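Local coordinates for monoamine oxidase regulatory protein, putative (Archaeoglobus fulgidus, PDB 1Q6W) that is of uncharacterised function but, as a hot-dog-fold member of the MaoC-like family, may act as a hydratase or dehydratase on thioester substrates, at residues 94-99 against 152-157; 113-118 against 134-139. All coordinates share one frame; numbering follows the deposited sequence.

In the fold
Both contacts belong to one antiparallel sheet, in which strands 129-139 and 145-156 are neighbours. Contact 2 joins the two arms of the hairpin 112-126/129-139 near the middle of the chain, half its touching residues buried. Contact 1 lies further out, with two of seven buried, its centre about 17 Å from that of contact 2, and pairs strand 92-103, outermost within this chain, with strand 145-156. Along the sequence contact 2 is nested inside the loop that contact 1 closes. Their chemistry follows their place: 113-118/134-139 is a regular ladder with one apolar face turned to helix 68-84 and one mostly polar face, whereas 94-99/152-157 is interrupted by a bulge and reaches the second subunit.

Contact 1 (94-99 against 152-157); sequences AFFGIK and SALIRK
Phe96 and Leu154 meet on one side of this antiparallel pair, the ring carbon CE1 of Phe96 lying 3.9 Å from Leu154 CD1. With CG anti to the backbone N (chi1 -169°), the Leu154 side chain crosses that of Phe96 obliquely. Ser152 OG joins the same face, 3.5 Å from Phe96 CB. On the other face, beside Ala153, Phe95 turns the edge of its ring to the backbone: Ser152 O lies in the ring plane, 3.5 Å from Phe95 CD2.

That carbonyl oxygen is where the ladder goes out of step. Ser152 O receives two N-H groups, from Phe96 N at 2.9 Å and from Gly97 N at 3.3 Å, both weak bonds and the first strongly bent, at 127°. Regular pairing flanks it. Ser152 N donates to Gly97 O at 2.9 Å, and Leu154 N to Ala94 O, also at 2.9 Å and nearly straight; the return bond from Ala94 N to Leu154 O is weak.

Strand 129-139 holds the far side of 152-156, with Ala153 bonded to Val132 through the backbone. Across the dimer interface Ile98 pairs with a strand of the second subunit, and Phe95 meets the ring of Phe103 of that subunit. Phe96 and Gly97 set against the single residue Ser152 make a classic beta bulge, here in a strand through which the hot-dog sheet continues into its partner.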
# COMPACT_ATOMS: atom_id res chain seq x y z
N ALA A 94 5.74 -14.39 6.50
CA ALA A 94 5.47 -13.54 5.35
C ALA A 94 4.21 -12.70 5.45
O ALA A 94 3.32 -12.98 6.25
CB ALA A 94 5.41 -14.38 4.08
N PHE A 95 4.18 -11.66 4.62
CA PHE A 95 3.05 -10.76 4.52
C PHE A 95 2.18 -11.47 3.49
O PHE A 95 2.51 -11.50 2.31
CB PHE A 95 3.52 -9.41 3.99
CG PHE A 95 2.51 -8.31 4.15
CD1 PHE A 95 2.87 -6.98 3.92
CD2 PHE A 95 1.20 -8.59 4.54
CE1 PHE A 95 1.93 -5.94 4.08
CE2 PHE A 95 0.27 -7.57 4.70
CZ PHE A 95 0.63 -6.24 4.47
N PHE A 96 1.08 -12.06 3.94
CA PHE A 96 0.21 -12.80 3.05
C PHE A 96 -0.53 -11.92 2.03
O PHE A 96 -0.38 -12.11 0.82
CB PHE A 96 -0.81 -13.60 3.87
CG PHE A 96 -1.15 -14.91 3.26
CD1 PHE A 96 -0.21 -15.94 3.22
CD2 PHE A 96 -2.40 -15.12 2.68
CE1 PHE A 96 -0.49 -17.16 2.61
CE2 PHE A 96 -2.70 -16.34 2.06
CZ PHE A 96 -1.74 -17.36 2.02
N GLY A 97 -1.32 -10.98 2.52
CA GLY A 97 -2.05 -10.11 1.61
C GLY A 97 -2.83 -9.02 2.33
O GLY A 97 -2.82 -8.93 3.58
N ILE A 98 -3.48 -8.17 1.54
CA ILE A 98 -4.28 -7.09 2.07
C ILE A 98 -5.60 -7.26 1.35
O ILE A 98 -5.71 -6.96 0.17
CB ILE A 98 -3.69 -5.74 1.72
CG1 ILE A 98 -2.25 -5.68 2.20
CG2 ILE A 98 -4.50 -4.66 2.37
CD1 ILE A 98 -1.60 -4.35 1.93
N LYS A 99 -6.60 -7.76 2.08
CA LYS A 99 -7.91 -8.05 1.53
C LYS A 99 -8.81 -6.86 1.31
O LYS A 99 -9.67 -6.89 0.45
CB LYS A 99 -8.65 -9.05 2.42
CG LYS A 99 -9.88 -9.65 1.78
CD LYS A 99 -10.49 -10.71 2.69
CE LYS A 99 -11.74 -11.32 2.07
NZ LYS A 99 -12.31 -12.39 2.94
N SER A 152 -3.36 -9.70 6.28
CA SER A 152 -3.03 -10.94 6.96
C SER A 152 -1.57 -11.36 6.83
O SER A 152 -0.93 -11.10 5.81
CB SER A 152 -3.91 -12.05 6.44
OG SER A 152 -3.78 -12.11 5.04
N ALA A 153 -1.06 -11.99 7.88
CA ALA A 153 0.32 -12.46 7.89
C ALA A 153 0.38 -13.96 8.15
O ALA A 153 -0.48 -14.52 8.81
CB ALA A 153 1.12 -11.72 8.96
N LEU A 154 1.39 -14.61 7.59
CA LEU A 154 1.56 -16.04 7.79
C LEU A 154 2.57 -16.21 8.94
O LEU A 154 3.73 -15.83 8.82
CB LEU A 154 2.08 -16.67 6.49
CG LEU A 154 2.09 -18.19 6.40
CD1 LEU A 154 2.24 -18.62 4.96
CD2 LEU A 154 3.23 -18.72 7.23
N ILE A 155 2.11 -16.76 10.06
CA ILE A 155 3.02 -16.93 11.18
C ILE A 155 3.21 -18.39 11.61
O ILE A 155 2.29 -19.19 11.60
CB ILE A 155 2.57 -16.08 12.40
CG1 ILE A 155 1.37 -16.71 13.06
CG2 ILE A 155 2.17 -14.67 11.94
CD1 ILE A 155 0.89 -15.93 14.26
N ARG A 156 4.45 -18.70 11.98
CA ARG A 156 4.87 -20.03 12.41
C ARG A 156 4.16 -20.57 13.65
O ARG A 156 3.85 -19.84 14.58
CB ARG A 156 6.38 -20.00 12.68
CG ARG A 156 7.01 -21.35 12.83
CD ARG A 156 8.04 -21.54 11.75
NE ARG A 156 9.06 -20.50 11.83
CZ ARG A 156 9.86 -20.16 10.82
NH1 ARG A 156 9.76 -20.77 9.65
NH2 ARG A 156 10.77 -19.21 11.00
N LYS A 157 3.92 -21.88 13.64
CA LYS A 157 3.28 -22.55 14.77
C LYS A 157 4.35 -23.04 15.73
O LYS A 157 5.49 -23.30 15.32
CB LYS A 157 2.41 -23.71 14.28
CG LYS A 157 1.17 -23.25 13.52
CD LYS A 157 0.13 -24.33 13.35
CE LYS A 157 0.54 -25.34 12.30
NZ LYS A 157 -0.55 -26.31 12.06

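Contact 2 (113-118 against 134-139)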
# COMPACT_ATOMS: atom_id res chain seq x y z
N ILE A 113 -2.11 11.40 12.34
CA ILE A 113 -2.80 10.12 12.25
C ILE A 113 -2.30 9.08 13.24
O ILE A 113 -1.13 9.07 13.61
CB ILE A 113 -2.69 9.56 10.84
CG1 ILE A 113 -1.23 9.30 10.49
CG2 ILE A 113 -3.31 10.54 9.85
CD1 ILE A 113 -1.04 8.66 9.16
N ALA A 114 -3.21 8.21 13.68
CA ALA A 114 -2.90 7.15 14.62
C ALA A 114 -3.56 5.87 14.13
O ALA A 114 -4.74 5.86 13.78
CB ALA A 114 -3.41 7.50 15.97
N ALA A 115 -2.80 4.79 14.11
CA ALA A 115 -3.32 3.53 13.63
C ALA A 115 -3.39 2.48 14.71
O ALA A 115 -2.61 2.49 15.66
CB ALA A 115 -2.46 3.03 12.48
N SER A 116 -4.32 1.56 14.55
CA SER A 116 -4.49 0.46 15.48
C SER A 116 -4.78 -0.78 14.67
O SER A 116 -5.41 -0.70 13.61
CB SER A 116 -5.64 0.75 16.45
OG SER A 116 -6.88 0.85 15.77
N ALA A 117 -4.31 -1.92 15.15
CA ALA A 117 -4.57 -3.18 14.49
C ALA A 117 -5.20 -4.16 15.50
O ALA A 117 -4.79 -4.22 16.66
CB ALA A 117 -3.30 -3.74 13.94
N GLU A 118 -6.20 -4.92 15.05
CA GLU A 118 -6.85 -5.87 15.94
C GLU A 118 -6.95 -7.24 15.27
O GLU A 118 -7.28 -7.33 14.09
CB GLU A 118 -8.24 -5.37 16.31
CG GLU A 118 -8.99 -6.28 17.24
CD GLU A 118 -10.37 -5.76 17.55
OE1 GLU A 118 -11.09 -6.42 18.34
OE2 GLU A 118 -10.73 -4.68 17.01
N TYR A 134 -5.71 -9.28 10.47
CA TYR A 134 -5.85 -8.11 11.32
C TYR A 134 -6.75 -7.06 10.70
O TYR A 134 -6.82 -6.93 9.49
CB TYR A 134 -4.47 -7.46 11.57
CG TYR A 134 -3.45 -8.39 12.19
CD1 TYR A 134 -2.80 -9.36 11.43
CD2 TYR A 134 -3.12 -8.28 13.55
CE1 TYR A 134 -1.84 -10.21 12.01
CE2 TYR A 134 -2.18 -9.12 14.14
CZ TYR A 134 -1.55 -10.08 13.37
OH TYR A 134 -0.60 -10.90 13.97
N LYS A 135 -7.43 -6.32 11.56
CA LYS A 135 -8.28 -5.24 11.10
C LYS A 135 -7.50 -3.97 11.41
O LYS A 135 -7.15 -3.73 12.56
CB LYS A 135 -9.62 -5.23 11.84
CG LYS A 135 -10.60 -4.22 11.30
CD LYS A 135 -11.90 -4.24 12.09
CE LYS A 135 -13.00 -3.42 11.40
NZ LYS A 135 -12.63 -1.99 11.22
N LEU A 136 -7.21 -3.18 10.39
CA LEU A 136 -6.47 -1.95 10.58
C LEU A 136 -7.40 -0.75 10.60
O LEU A 136 -8.31 -0.63 9.77
CB LEU A 136 -5.44 -1.78 9.47
CG LEU A 136 -4.59 -0.51 9.52
CD1 LEU A 136 -3.77 -0.50 10.79
CD2 LEU A 136 -3.67 -0.47 8.32
N GLU A 137 -7.16 0.15 11.55
CA GLU A 137 -7.96 1.37 11.67
C GLU A 137 -7.04 2.56 11.87
O GLU A 137 -6.16 2.53 12.72
CB GLU A 137 -8.93 1.27 12.83
CG GLU A 137 -10.31 0.87 12.42
CD GLU A 137 -11.25 0.72 13.60
OE1 GLU A 137 -11.23 1.59 14.50
OE2 GLU A 137 -12.02 -0.27 13.61
N VAL A 138 -7.25 3.59 11.07
CA VAL A 138 -6.44 4.80 11.15
C VAL A 138 -7.36 5.99 11.46
O VAL A 138 -8.32 6.23 10.73
CB VAL A 138 -5.69 5.05 9.83
CG1 VAL A 138 -4.71 6.19 9.99
CG2 VAL A 138 -4.98 3.81 9.40
N LYS A 139 -7.06 6.72 12.54
CA LYS A 139 -7.87 7.88 12.94
C LYS A 139 -7.03 9.14 13.01
O LYS A 139 -5.83 9.06 13.29
CB LYS A 139 -8.53 7.65 14.31
CG LYS A 139 -9.55 6.51 14.35
CD LYS A 139 -10.08 6.33 15.77
CE LYS A 139 -11.07 5.18 15.88
NZ LYS A 139 -11.40 4.90 17.31
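Ala115 CB touches two larger side chains of the facing strand, 4.1 Å from both Leu136 CD1 and Val138 CG2. Val138 spreads its branches over two neighbours: CG1, anti to the backbone N (chi1 -172°), reaches to 4.0 Å from Ile113 CB, while CG2 serves Ala115. Leu136 CD1 also comes up beside the backbone, near Ser116 O. Helix 68-84 covers this apolar face, with Ala75 on both Ala115 and Val138, Leu76 on Leu136 and Met78 on Ile113, the long helix wrapped by an antiparallel sheet that defines the hot-dog fold.

The strands themselves are arms of a beta hairpin in regular register. Ala114, Ser116 and Glu118 form hydrogen-bonded pairs with Lys139, Glu137 and Lys135, each through two N-H to O bonds, such as Ser116 N to Glu137 O at 2.8 Å.

Those six side chains lie on the opposite face, polar or charged except for Ala114. Ser116 OG lies 3.6 Å from Glu137 CB. Along strand 134-139 Lys135 bends at its last torsion (chi4 -60°), and its NZ forms a salt bridge with Glu137 OE2 at 3.0 Å, using the anti lone pair of that oxygen. Glu118 lies against Lys23 of strand 23-30.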